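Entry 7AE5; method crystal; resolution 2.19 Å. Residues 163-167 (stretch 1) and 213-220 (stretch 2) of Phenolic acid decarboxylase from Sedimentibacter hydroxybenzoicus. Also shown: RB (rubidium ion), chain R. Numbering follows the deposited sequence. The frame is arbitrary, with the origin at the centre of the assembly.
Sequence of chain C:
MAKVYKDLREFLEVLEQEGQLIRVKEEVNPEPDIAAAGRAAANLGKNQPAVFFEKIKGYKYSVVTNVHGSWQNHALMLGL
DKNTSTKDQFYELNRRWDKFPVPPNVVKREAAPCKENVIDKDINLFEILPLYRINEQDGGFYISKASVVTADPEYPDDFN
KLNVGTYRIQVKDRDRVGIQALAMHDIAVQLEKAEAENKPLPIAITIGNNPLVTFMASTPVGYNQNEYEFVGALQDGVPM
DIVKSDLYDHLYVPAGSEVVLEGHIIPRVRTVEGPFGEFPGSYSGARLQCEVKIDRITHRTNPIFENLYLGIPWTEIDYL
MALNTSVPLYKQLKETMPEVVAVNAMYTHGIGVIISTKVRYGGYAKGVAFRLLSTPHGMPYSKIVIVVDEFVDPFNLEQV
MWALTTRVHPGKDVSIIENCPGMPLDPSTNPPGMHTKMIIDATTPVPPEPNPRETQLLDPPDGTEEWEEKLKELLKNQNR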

# COMPACT_ATOMS: atom_id res chain seq x y z
N ASN C 163 42.66 22.04 -8.10
CA ASN C 163 41.21 21.94 -8.11
C ASN C 163 40.59 23.33 -7.97
O ASN C 163 41.15 24.21 -7.31
CB ASN C 163 40.71 21.03 -6.98
CG ASN C 163 41.02 19.57 -7.23
OD1 ASN C 163 41.63 18.90 -6.40
ND2 ASN C 163 40.62 19.07 -8.40
N VAL C 164 39.44 23.51 -8.62
CA VAL C 164 38.69 24.76 -8.57
C VAL C 164 37.23 24.42 -8.27
O VAL C 164 36.60 23.64 -9.00
CB VAL C 164 38.80 25.56 -9.88
CG1 VAL C 164 38.11 26.91 -9.74
CG2 VAL C 164 40.26 25.74 -10.29
N GLY C 165 36.71 25.01 -7.19
CA GLY C 165 35.31 24.88 -6.85
C GLY C 165 34.78 26.19 -6.30
O GLY C 165 35.55 27.09 -5.95
N THR C 166 33.46 26.29 -6.24
CA THR C 166 32.78 27.45 -5.67
C THR C 166 32.43 27.16 -4.22
O THR C 166 31.80 26.15 -3.91
CB THR C 166 31.52 27.80 -6.45
OG1 THR C 166 30.71 26.63 -6.61
CG2 THR C 166 31.87 28.37 -7.81
N TYR C 167 32.84 28.06 -3.33
CA TYR C 167 32.56 27.94 -1.91
C TYR C 167 32.18 29.32 -1.37
O TYR C 167 32.79 30.32 -1.76
CB TYR C 167 33.76 27.38 -1.14
CG TYR C 167 34.32 26.12 -1.76
CD1 TYR C 167 33.60 24.93 -1.72
CD2 TYR C 167 35.55 26.12 -2.40
CE1 TYR C 167 34.10 23.77 -2.30
CE2 TYR C 167 36.06 24.97 -2.97
CZ TYR C 167 35.33 23.80 -2.92
OH TYR C 167 35.83 22.65 -3.49
N VAL C 213 34.44 29.48 -16.53
CA VAL C 213 35.27 29.17 -15.37
C VAL C 213 34.40 28.98 -14.14
O VAL C 213 34.55 28.00 -13.40
CB VAL C 213 36.32 30.28 -15.15
CG1 VAL C 213 37.03 30.07 -13.82
CG2 VAL C 213 37.31 30.30 -16.30
N THR C 214 33.47 29.91 -13.90
CA THR C 214 32.50 29.75 -12.82
C THR C 214 31.69 28.47 -13.01
O THR C 214 31.35 27.80 -12.03
CB THR C 214 31.58 30.96 -12.76
OG1 THR C 214 32.36 32.16 -12.69
CG2 THR C 214 30.67 30.89 -11.54
N PHE C 215 31.39 28.13 -14.26
CA PHE C 215 30.66 26.90 -14.55
C PHE C 215 31.43 25.67 -14.08
O PHE C 215 30.91 24.84 -13.33
CB PHE C 215 30.35 26.81 -16.04
CG PHE C 215 29.23 25.87 -16.38
CD1 PHE C 215 27.93 26.14 -15.97
CD2 PHE C 215 29.47 24.73 -17.13
CE1 PHE C 215 26.89 25.28 -16.30
CE2 PHE C 215 28.43 23.86 -17.45
CZ PHE C 215 27.15 24.14 -17.03
N MET C 216 32.69 25.55 -14.51
CA MET C 216 33.50 24.41 -14.07
C MET C 216 33.73 24.44 -12.57
O MET C 216 33.78 23.39 -11.92
CB MET C 216 34.84 24.40 -14.79
CG MET C 216 35.74 23.29 -14.31
SD MET C 216 36.65 23.74 -12.81
CE MET C 216 37.02 25.48 -13.13
N ALA C 217 33.90 25.63 -12.00
CA ALA C 217 34.08 25.74 -10.55
C ALA C 217 32.83 25.26 -9.83
O ALA C 217 32.92 24.60 -8.78
CB ALA C 217 34.42 27.17 -10.17
N SER C 218 31.65 25.55 -10.38
CA SER C 218 30.41 25.00 -9.85
C SER C 218 30.24 23.52 -10.17
O SER C 218 29.25 22.93 -9.73
CB SER C 218 29.23 25.80 -10.40
OG SER C 218 29.21 27.10 -9.85
N THR C 219 31.16 22.93 -10.93
CA THR C 219 31.11 21.50 -11.22
C THR C 219 32.11 20.76 -10.34
O THR C 219 33.32 21.06 -10.39
CB THR C 219 31.38 21.23 -12.69
OG1 THR C 219 30.62 22.14 -13.49
CG2 THR C 219 30.96 19.81 -13.04
N PRO C 220 31.64 19.81 -9.52
CA PRO C 220 32.51 19.12 -8.56
C PRO C 220 32.91 17.73 -9.02
O PRO C 220 34.03 17.27 -8.75
CB PRO C 220 31.64 19.05 -7.30
CG PRO C 220 30.27 19.66 -7.69
CD PRO C 220 30.22 19.64 -9.18
RB RB R . 35.49 22.19 -10.64

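The end of a helix is a common place for a protein to recruit a distant segment, because the last carbonyl groups of a helix often lack a partner in the regular i to i+4 pattern. This pair of stretches from phenolic acid decarboxylase is a compact example. The strand that includes V164 and G165 crosses the helix ending in A217 almost at right angles, at 96°, with the axes 7.2 Å apart at their closest. So steep a crossing confines contact to a small patch, and the backbones come nearest where the CA atoms of G165 and A217 lie 4.0 Å apart.

At that point A217 O faces the other segment. A217 O accepts a weak hydrogen bond from T166 N at 3.1 Å, bent to 128° at the hydrogen, and a CA-H...O contact from G165 CA at 3.1 Å. Glycine suits this position because of a neighbour in its own stretch, not the helix: a CB at G165 would point away from the helix but come within 2.7 Å of Y167 OH, so the space beside the backbone is already taken by the tyrosine's own end.

A metal ion supplies a second link. The rubidium ion RB is held by V164 O, M216 O and T219 O, each 2.5 Å away, and by M216 SD at 2.9 Å, with two further ligands from elsewhere in the structure. Carbonyls from both stretches thus converge on one cation, which offsets the repulsion expected between their oxygens.

The side chains fill in around this polar centre. V164 points toward the helix, its CB 3.7 Å from M216 CE and its CG1 3.7 Å from A217 CB. M216 leaves its backbone sideways, but its flexible chain, with chi1 t and chi2 and chi3 both m, brings the thioether end nearer, so that one residue offers sulfur to the ion and a methyl to the valine. The small methyl of A217 permits close packing on both V164 and T166; the latter points toward the helix with chi1 p, its CG2 3.7 Å from A217 CB. T166 CG2 also approaches S218 OG at 3.6 Å, a contact without a hydrogen bond; S218 OG instead donates to T214 O at 3.1 Å, back to the helix that precedes it. T219 OG1 likewise donates to F215 O at 2.7 Å.

In total 271 Å² is buried, both sides summed, with V164 (68 Å²), T166 (63 Å²) and A217 (60 Å²) the most covered. V164, M216 and A217 are buried, as suits their apolar side chains, whereas T166, with both a methyl and a hydroxyl, is partly exposed. The example illustrates how a modest apolar contact can be combined with backbone polar interactions and a shared ion.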